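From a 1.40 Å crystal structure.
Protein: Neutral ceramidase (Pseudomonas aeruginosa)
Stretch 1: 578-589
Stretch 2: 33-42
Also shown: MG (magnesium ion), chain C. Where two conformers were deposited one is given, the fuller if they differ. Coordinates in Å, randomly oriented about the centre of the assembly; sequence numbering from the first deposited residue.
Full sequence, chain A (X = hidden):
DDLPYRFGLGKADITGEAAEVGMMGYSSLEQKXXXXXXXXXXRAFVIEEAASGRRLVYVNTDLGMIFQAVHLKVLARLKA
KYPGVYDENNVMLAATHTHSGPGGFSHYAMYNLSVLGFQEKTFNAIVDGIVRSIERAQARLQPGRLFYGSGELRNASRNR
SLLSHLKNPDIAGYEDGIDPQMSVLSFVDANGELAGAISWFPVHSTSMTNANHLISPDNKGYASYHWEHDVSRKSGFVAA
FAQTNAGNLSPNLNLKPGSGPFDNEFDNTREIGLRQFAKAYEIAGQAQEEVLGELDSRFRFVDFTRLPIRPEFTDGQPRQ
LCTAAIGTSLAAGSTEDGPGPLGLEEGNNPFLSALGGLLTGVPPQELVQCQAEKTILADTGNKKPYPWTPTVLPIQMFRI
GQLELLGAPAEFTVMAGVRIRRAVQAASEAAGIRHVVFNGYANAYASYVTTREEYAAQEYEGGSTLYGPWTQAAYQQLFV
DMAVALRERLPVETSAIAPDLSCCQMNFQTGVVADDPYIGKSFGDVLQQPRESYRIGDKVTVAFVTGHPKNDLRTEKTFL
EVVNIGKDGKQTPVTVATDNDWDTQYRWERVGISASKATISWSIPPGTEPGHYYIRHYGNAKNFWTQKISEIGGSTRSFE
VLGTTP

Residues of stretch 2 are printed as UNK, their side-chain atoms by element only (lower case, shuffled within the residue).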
ATOM      1  N   THR A 578     -10.140  17.407   8.499  1.00 15.74           N
ATOM      2  CA  THR A 578     -10.429  16.175   9.191  0.50 16.51           C
ATOM      3  C   THR A 578      -9.072  15.520   9.536  1.00 14.46           C
ATOM      4  O   THR A 578      -8.025  16.071   9.173  1.00 14.81           O
ATOM      5  CB  THR A 578     -11.338  15.343   8.244  0.50 17.89           C
ATOM      6  OG1 THR A 578     -12.703  15.707   8.481  0.50 20.47           O
ATOM      7  CG2 THR A 578     -11.171  13.880   8.415  0.50 20.01           C
ATOM      8  N   ASP A 579      -9.070  14.347  10.181  1.00 14.39           N
ATOM      9  CA  ASP A 579      -7.788  13.687  10.460  1.00 13.39           C
ATOM     10  C   ASP A 579      -7.087  13.158   9.197  1.00 12.98           C
ATOM     11  O   ASP A 579      -5.910  12.826   9.254  1.00 13.81           O
ATOM     12  CB  ASP A 579      -7.874  12.626  11.591  1.00 13.78           C
ATOM     13  CG  ASP A 579      -8.706  11.390  11.230  1.00 13.91           C
ATOM     14  OD1 ASP A 579      -8.955  11.126  10.017  1.00 15.78           O
ATOM     15  OD2 ASP A 579      -9.047  10.634  12.177  1.00 12.81           O
ATOM     16  N   ASN A 580      -7.798  13.100   8.071  1.00 12.32           N
ATOM     17  CA  ASN A 580      -7.191  12.652   6.835  1.00 12.68           C
ATOM     18  C   ASN A 580      -6.258  13.684   6.224  1.00 13.62           C
ATOM     19  O   ASN A 580      -5.351  13.335   5.461  1.00 13.02           O
ATOM     20  CB  ASN A 580      -8.242  12.304   5.793  1.00 12.70           C
ATOM     21  CG  ASN A 580      -7.644  11.647   4.586  1.00 12.88           C
ATOM     22  OD1 ASN A 580      -6.865  10.694   4.704  1.00 12.60           O
ATOM     23  ND2 ASN A 580      -7.993  12.157   3.407  1.00 13.51           N
ATOM     24  N   ASP A 581      -6.473  14.958   6.549  1.00 14.12           N
ATOM     25  CA  ASP A 581      -5.799  16.018   5.806  1.00 13.97           C
ATOM     26  C   ASP A 581      -4.302  16.149   6.139  1.00 13.16           C
ATOM     27  O   ASP A 581      -3.894  15.960   7.279  1.00 13.26           O
ATOM     28  CB  ASP A 581      -6.550  17.318   5.984  1.00 14.81           C
ATOM     29  CG  ASP A 581      -7.883  17.276   5.270  1.00 16.43           C
ATOM     30  OD1 ASP A 581      -7.873  17.028   4.038  1.00 16.99           O
ATOM     31  OD2 ASP A 581      -8.939  17.428   5.938  1.00 17.21           O
ATOM     32  N   TRP A 582      -3.498  16.504   5.137  1.00 13.33           N
ATOM     33  CA  TRP A 582      -2.066  16.732   5.339  1.00 13.64           C
ATOM     34  C   TRP A 582      -1.776  17.757   6.445  1.00 13.31           C
ATOM     35  O   TRP A 582      -0.807  17.584   7.186  1.00 13.74           O
ATOM     36  CB  TRP A 582      -1.437  17.229   4.026  1.00 13.81           C
ATOM     37  CG  TRP A 582       0.005  17.507   4.137  1.00 14.17           C
ATOM     38  CD1 TRP A 582       0.584  18.731   4.324  1.00 15.73           C
ATOM     39  CD2 TRP A 582       1.070  16.554   4.067  1.00 15.73           C
ATOM     40  NE1 TRP A 582       1.949  18.590   4.384  1.00 16.44           N
ATOM     41  CE2 TRP A 582       2.275  17.274   4.221  1.00 17.39           C
ATOM     42  CE3 TRP A 582       1.126  15.162   3.882  1.00 16.28           C
ATOM     43  CZ2 TRP A 582       3.521  16.657   4.229  1.00 15.28           C
ATOM     44  CZ3 TRP A 582       2.399  14.537   3.871  1.00 16.50           C
ATOM     45  CH2 TRP A 582       3.568  15.295   4.049  1.00 16.54           C
ATOM     46  N   ASP A 583      -2.616  18.799   6.544  1.00 13.53           N
ATOM     47  CA  ASP A 583      -2.358  19.927   7.452  1.00 14.21           C
ATOM     48  C   ASP A 583      -2.660  19.596   8.913  1.00 14.07           C
ATOM     49  O   ASP A 583      -2.358  20.402   9.791  1.00 14.93           O
ATOM     50  CB  ASP A 583      -3.153  21.169   7.071  1.00 15.54           C
ATOM     51  CG  ASP A 583      -2.733  21.744   5.756  1.00 17.95           C
ATOM     52  OD1 ASP A 583      -1.550  21.601   5.383  1.00 22.32           O
ATOM     53  OD2 ASP A 583      -3.606  22.350   5.098  1.00 20.26           O
ATOM     54  N   THR A 584      -3.269  18.436   9.174  1.00 13.44           N
ATOM     55  CA  THR A 584      -3.625  18.051  10.564  1.00 13.53           C
ATOM     56  C   THR A 584      -2.845  16.824  11.033  1.00 13.38           C
ATOM     57  O   THR A 584      -2.451  15.980  10.219  1.00 12.38           O
ATOM     58  CB  THR A 584      -5.140  17.759  10.746  1.00 13.94           C
ATOM     59  OG1 THR A 584      -5.498  16.624   9.940  1.00 14.05           O
ATOM     60  CG2 THR A 584      -5.954  18.940  10.321  1.00 16.02           C
ATOM     61  N   GLN A 585      -2.607  16.756  12.351  1.00 13.07           N
ATOM     62  CA  GLN A 585      -2.073  15.551  12.967  1.00 14.00           C
ATOM     63  C   GLN A 585      -2.854  15.227  14.218  1.00 13.21           C
ATOM     64  O   GLN A 585      -3.333  16.124  14.901  1.00 14.38           O
ATOM     65  CB  GLN A 585      -0.592  15.727  13.300  1.00 14.30           C
ATOM     66  CG  GLN A 585       0.260  16.024  12.042  1.00 15.17           C
ATOM     67  CD  GLN A 585       1.778  16.128  12.282  1.00 17.83           C
ATOM     68  OE1 GLN A 585       2.531  16.402  11.348  1.00 25.52           O
ATOM     69  NE2 GLN A 585       2.222  15.930  13.495  1.00 19.59           N
ATOM     70  N   TYR A 586      -2.951  13.927  14.493  1.00 13.47           N
ATOM     71  CA  TYR A 586      -3.563  13.373  15.700  1.00 13.17           C
ATOM     72  C   TYR A 586      -2.530  12.485  16.358  1.00 13.42           C
ATOM     73  O   TYR A 586      -1.986  11.590  15.712  1.00 12.01           O
ATOM     74  CB  TYR A 586      -4.812  12.548  15.336  1.00 14.13           C
ATOM     75  CG  TYR A 586      -5.229  11.542  16.398  1.00 13.75           C
ATOM     76  CD1 TYR A 586      -5.914  11.957  17.552  1.00 16.26           C
ATOM     77  CD2 TYR A 586      -4.944  10.168  16.249  1.00 15.89           C
ATOM     78  CE1 TYR A 586      -6.310  11.038  18.522  1.00 14.87           C
ATOM     79  CE2 TYR A 586      -5.310   9.236  17.243  1.00 14.51           C
ATOM     80  CZ  TYR A 586      -6.014   9.684  18.364  1.00 14.61           C
ATOM     81  OH  TYR A 586      -6.363   8.753  19.324  1.00 16.22           O
ATOM     82  N   ARG A 587      -2.205  12.793  17.611  1.00 13.45           N
ATOM     83  CA  ARG A 587      -1.234  11.991  18.364  0.60 14.65           C
ATOM     84  C   ARG A 587      -1.863  11.528  19.660  1.00 13.91           C
ATOM     85  O   ARG A 587      -2.489  12.318  20.358  1.00 15.13           O
ATOM     86  CB  ARG A 587       0.036  12.786  18.682  0.60 15.03           C
ATOM     87  CG  ARG A 587       1.157  11.888  19.233  0.60 16.97           C
ATOM     88  CD  ARG A 587       2.493  12.594  19.500  0.60 17.71           C
ATOM     89  NE  ARG A 587       3.029  13.225  18.294  0.60 21.27           N
ATOM     90  CZ  ARG A 587       3.773  12.624  17.360  0.60 22.81           C
ATOM     91  NH1 ARG A 587       4.126  11.340  17.462  0.60 23.84           N
ATOM     92  NH2 ARG A 587       4.168  13.329  16.311  0.60 23.18           N
ATOM     93  N   TRP A 588      -1.693  10.248  19.949  1.00 13.48           N
ATOM     94  CA  TRP A 588      -2.179   9.626  21.178  1.00 13.97           C
ATOM     95  C   TRP A 588      -1.007   9.241  22.064  1.00 14.31           C
ATOM     96  O   TRP A 588      -0.026   8.677  21.574  1.00 14.50           O
ATOM     97  CB  TRP A 588      -2.903   8.321  20.849  1.00 14.61           C
ATOM     98  CG  TRP A 588      -3.495   7.672  22.068  1.00 14.90           C
ATOM     99  CD1 TRP A 588      -4.710   7.959  22.636  1.00 14.68           C
ATOM    100  CD2 TRP A 588      -2.905   6.640  22.864  1.00 14.80           C
ATOM    101  NE1 TRP A 588      -4.921   7.153  23.738  1.00 15.60           N
ATOM    102  CE2 TRP A 588      -3.819   6.353  23.918  1.00 15.41           C
ATOM    103  CE3 TRP A 588      -1.691   5.943  22.806  1.00 14.86           C
ATOM    104  CZ2 TRP A 588      -3.563   5.370  24.886  1.00 15.21           C
ATOM    105  CZ3 TRP A 588      -1.432   4.961  23.769  1.00 15.85           C
ATOM    106  CH2 TRP A 588      -2.366   4.711  24.814  1.00 15.10           C
ATOM    107  N   GLU A 589      -1.123   9.493  23.374  1.00 14.15           N
ATOM    108  CA  GLU A 589      -0.113   8.978  24.286  0.60 15.39           C
ATOM    109  C   GLU A 589      -0.691   8.611  25.628  1.00 15.26           C
ATOM    110  O   GLU A 589      -1.626   9.234  26.127  1.00 14.86           O
ATOM    111  CB  GLU A 589       1.087   9.913  24.430  0.60 16.51           C
ATOM    112  CG  GLU A 589       0.910  11.071  25.343  0.60 19.11           C
ATOM    113  CD  GLU A 589       2.161  11.925  25.431  0.60 23.21           C
ATOM    114  OE1 GLU A 589       2.691  12.077  26.548  0.60 25.50           O
ATOM    115  OE2 GLU A 589       2.608  12.444  24.383  0.60 25.15           O
ATOM    116  N   UNK A  33       2.422   2.335  16.343  1.00 13.39           N
ATOM    117  CA  UNK A  33       1.592   3.492  15.999  1.00 12.78           C
ATOM    118  C   UNK A  33       1.344   4.361  17.227  1.00 12.79           C
ATOM    119  O   UNK A  33       1.251   3.869  18.369  1.00 13.11           O
ATOM    120  c   UNK A  33       0.238   3.107  15.343  1.00 12.06           C
ATOM    121  c   UNK A  33       0.485   2.384  13.999  1.00 13.10           C
ATOM    122  o   UNK A  33      -0.440   2.186  16.219  1.00 12.58           O
ATOM    123  N   UNK A  34       1.252   5.656  16.963  1.00 11.67           N
ATOM    124  CA  UNK A  34       0.939   6.646  18.004  1.00 11.83           C
ATOM    125  C   UNK A  34       0.056   7.784  17.510  1.00 12.49           C
ATOM    126  O   UNK A  34       0.049   8.859  18.105  1.00 13.23           O
ATOM    127  c   UNK A  34       2.251   7.200  18.611  1.00 13.33           C
ATOM    128  N   UNK A  35      -0.651   7.556  16.404  1.00 11.40           N
ATOM    129  CA  UNK A  35      -1.583   8.548  15.875  1.00 11.75           C
ATOM    130  C   UNK A  35      -1.738   8.441  14.381  1.00 11.44           C
ATOM    131  O   UNK A  35      -1.380   7.415  13.772  1.00 11.28           O
ATOM    132  N   UNK A  36      -2.309   9.494  13.787  1.00 10.74           N
ATOM    133  CA  UNK A  36      -2.542   9.506  12.350  1.00 10.03           C
ATOM    134  C   UNK A  36      -2.049  10.809  11.783  1.00 10.60           C
ATOM    135  O   UNK A  36      -2.356  11.873  12.317  1.00 10.48           O
ATOM    136  c   UNK A  36      -4.063   9.379  12.045  1.00 10.53           C
ATOM    137  c   UNK A  36      -4.573   8.010  12.528  1.00 10.89           C
ATOM    138  c   UNK A  36      -6.066   7.883  12.478  1.00 13.24           C
ATOM    139  c   UNK A  36      -4.374   9.666  10.555  1.00 11.71           C
ATOM    140  N   UNK A  37      -1.241  10.724  10.723  1.00  9.78           N
ATOM    141  CA  UNK A  37      -1.013  11.907   9.907  1.00 11.03           C
ATOM    142  C   UNK A  37      -2.075  12.008   8.803  1.00 10.80           C
ATOM    143  O   UNK A  37      -2.815  12.986   8.732  1.00 11.28           O
ATOM    144  n   UNK A  37       1.640  13.302   7.589  1.00 13.98           N
ATOM    145  n   UNK A  37       0.595  15.182   7.583  1.00 13.31           N
ATOM    146  c   UNK A  37       0.629  13.189   8.519  1.00 12.61           C
ATOM    147  c   UNK A  37       1.598  14.507   7.042  1.00 14.52           C
ATOM    148  c   UNK A  37       0.388  11.950   9.321  1.00 10.09           C
ATOM    149  c   UNK A  37      -0.027  14.380   8.510  1.00 13.51           C
ATOM    150  N   UNK A  38      -2.137  10.984   7.952  1.00 10.98           N
ATOM    151  CA  UNK A  38      -3.206  10.866   6.974  0.50 11.24           C
ATOM    152  C   UNK A  38      -3.712   9.425   6.997  1.00 11.19           C
ATOM    153  O   UNK A  38      -2.966   8.500   7.353  1.00 11.98           O
ATOM    154  s   UNK A  38      -2.487  13.471   3.686  0.50 11.49           S
ATOM    155  c   UNK A  38      -2.384  12.782   5.384  0.50 12.16           C
ATOM    156  c   UNK A  38      -2.749  11.284   5.556  0.50 11.73           C
ATOM    157  c   UNK A  38      -1.435  12.325   2.791  0.50 12.25           C
ATOM    158  N   UNK A  39      -4.986   9.246   6.637  1.00 12.06           N
ATOM    159  CA  UNK A  39      -5.563   7.909   6.645  1.00 11.67           C
ATOM    160  C   UNK A  39      -5.081   7.085   5.447  1.00 11.60           C
ATOM    161  O   UNK A  39      -4.508   7.619   4.486  1.00 11.45           O
ATOM    162  c   UNK A  39      -7.609   8.354   8.075  1.00 13.03           C
ATOM    163  c   UNK A  39      -9.801   7.461  10.563  1.00 13.68           C
ATOM    164  n   UNK A  39      -9.463   8.385   9.662  1.00 13.58           N
ATOM    165  n   UNK A  39     -10.051   6.200  10.217  1.00 14.28           N
ATOM    166  c   UNK A  39      -7.093   7.970   6.671  1.00 11.79           C
ATOM    167  n   UNK A  39      -9.941   7.827  11.835  1.00 14.43           N
ATOM    168  c   UNK A  39      -9.153   8.138   8.246  1.00 13.68           C
ATOM    169  N   UNK A  40      -5.332   5.781   5.535  1.00 10.31           N
ATOM    170  CA  UNK A  40      -5.050   4.822   4.480  1.00 10.40           C
ATOM    171  C   UNK A  40      -6.338   4.485   3.738  1.00 10.54           C
ATOM    172  O   UNK A  40      -7.390   4.257   4.378  1.00 10.97           O
ATOM    173  c   UNK A  40      -3.204   3.760   5.905  1.00 11.92           C
ATOM    174  c   UNK A  40      -4.508   3.538   5.118  1.00 10.72           C
ATOM    175  o   UNK A  40      -2.029   1.712   6.199  1.00 15.30           O
ATOM    176  n   UNK A  40      -3.408   2.341   7.810  1.00 11.16           N
ATOM    177  c   UNK A  40      -2.819   2.526   6.677  1.00 11.75           C
ATOM    178  N   UNK A  41      -6.256   4.408   2.406  1.00 10.48           N
ATOM    179  CA  UNK A  41      -7.450   4.194   1.565  1.00 10.24           C
ATOM    180  C   UNK A  41      -7.228   3.059   0.581  1.00  9.88           C
ATOM    181  O   UNK A  41      -6.065   2.766   0.156  1.00 10.71           O
ATOM    182  c   UNK A  41      -7.786   5.473   0.758  1.00 11.03           C
ATOM    183  c   UNK A  41     -11.238   8.199   3.849  1.00 12.51           C
ATOM    184  c   UNK A  41      -8.975   8.117   3.163  1.00 12.49           C
ATOM    185  c   UNK A  41     -11.527   7.099   3.022  1.00 13.31           C
ATOM    186  c   UNK A  41      -7.999   6.636   1.700  1.00 10.50           C
ATOM    187  c   UNK A  41      -7.058   7.523   2.155  1.00 13.18           C
ATOM    188  c   UNK A  41      -9.968   8.727   3.922  1.00 13.71           C
ATOM    189  c   UNK A  41     -10.539   6.493   2.267  1.00 13.26           C
ATOM    190  n   UNK A  41      -7.638   8.420   3.036  1.00 13.53           N
ATOM    191  c   UNK A  41      -9.241   7.004   2.325  1.00 12.24           C
ATOM    192  N   UNK A  42      -8.333   2.378   0.270  1.00 10.17           N
ATOM    193  CA  UNK A  42      -8.418   1.516  -0.897  1.00  9.97           C
ATOM    194  C   UNK A  42      -9.112   2.323  -1.995  1.00 10.29           C
ATOM    195  O   UNK A  42     -10.164   2.921  -1.762  1.00 10.38           O
ATOM    196  c   UNK A  42      -9.244   0.279  -0.591  1.00 10.63           C
TER
HETATM  197 MG    MG C 648      -4.090  14.707   9.220  1.00 13.08          MG
HETATM  198  O   HOH W   1      -4.582  13.616  11.457  1.00 16.09           O
HETATM  199  O   HOH W   2      -4.614   9.844   2.833  1.00 18.63           O

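Position 33 carries one carbon bearing an oxygen and a second carbon, a fork of three atoms that stays 7.7 Å or more from stretch 1; a beta-branched hydroxyl side chain is threonine, Thr33. Position 34 has a lone carbon, CB, hence Ala34. Its O accepts a hydrogen bond from Trp588 N (2.9 Å, 167°).

Position 35 has no side-chain atoms: Gly35. The backbone explains the fit. At phi/psi 151/-165 a CB would jam against the preceding carbonyl, and an ideal CB would lie 1.9 Å from Tyr586 O. The bare CA instead approaches Tyr586 O at 3.1 Å, a CA-H...O contact.

Position 36 has four carbons, forked at the first with one arm two carbons long: Ile36. Its N donates to Tyr586 O (2.9 Å) and its O accepts from Tyr586 N (3.1 Å). The two side chains share a sheet face, CG1 of Ile36 lying 4.3 Å from CD2 of Tyr586.

Position 37 shows one carbon, then a five-membered ring of three carbons and two nitrogens, which is His37. NE2 of His37 donates to Trp582 O (2.8 Å, 156°), while its CE1 sits over one face of the Trp582 ring, 3.3 Å from CE3 of Trp582; the planes meet obliquely at 52°.

Position 38 is an unbranched chain of two carbons, a sulfur and a carbon: Met38. SD of Met38 lies 3.9 Å from Trp582 CB, at the edge of the indole.

Position 39 has three carbons, a nitrogen, and a carbon carrying two more nitrogens, so it is Arg39. Its guanidinium meets Asp579 edge-on in a salt bridge, with NE of Arg39 2.8 Å from Asp579 OD1 and NH2 of Arg39 3.0 Å from Asp579 OD2.

Position 40 has three carbons, the third bearing one oxygen and one nitrogen: Gln40, pointing away from stretch 1. Position 41 has one carbon and fused five- and six-membered rings of eight carbons and one nitrogen, Trp41; NE1 of Trp41 donates to Asn580 OD1 (2.9 Å), which also accepts from Arg39 N (3.1 Å). Position 42, a single carbon far from stretch 1, is Ala42.

The contact works in two parts. An antiparallel strand pair (149°) supplies the backbone ladder. Beyond it, magnesium gathers His37 O (2.2 Å from MG), Asp581 O and Thr584 O (each 2.3 Å from MG) and Thr584 OG1 (2.5 Å from MG), holding together oxygens that would otherwise repel, while Asp579 and Asn580 secure the following loop.

Stretch 2 (33-42) TAGIHMRQWA
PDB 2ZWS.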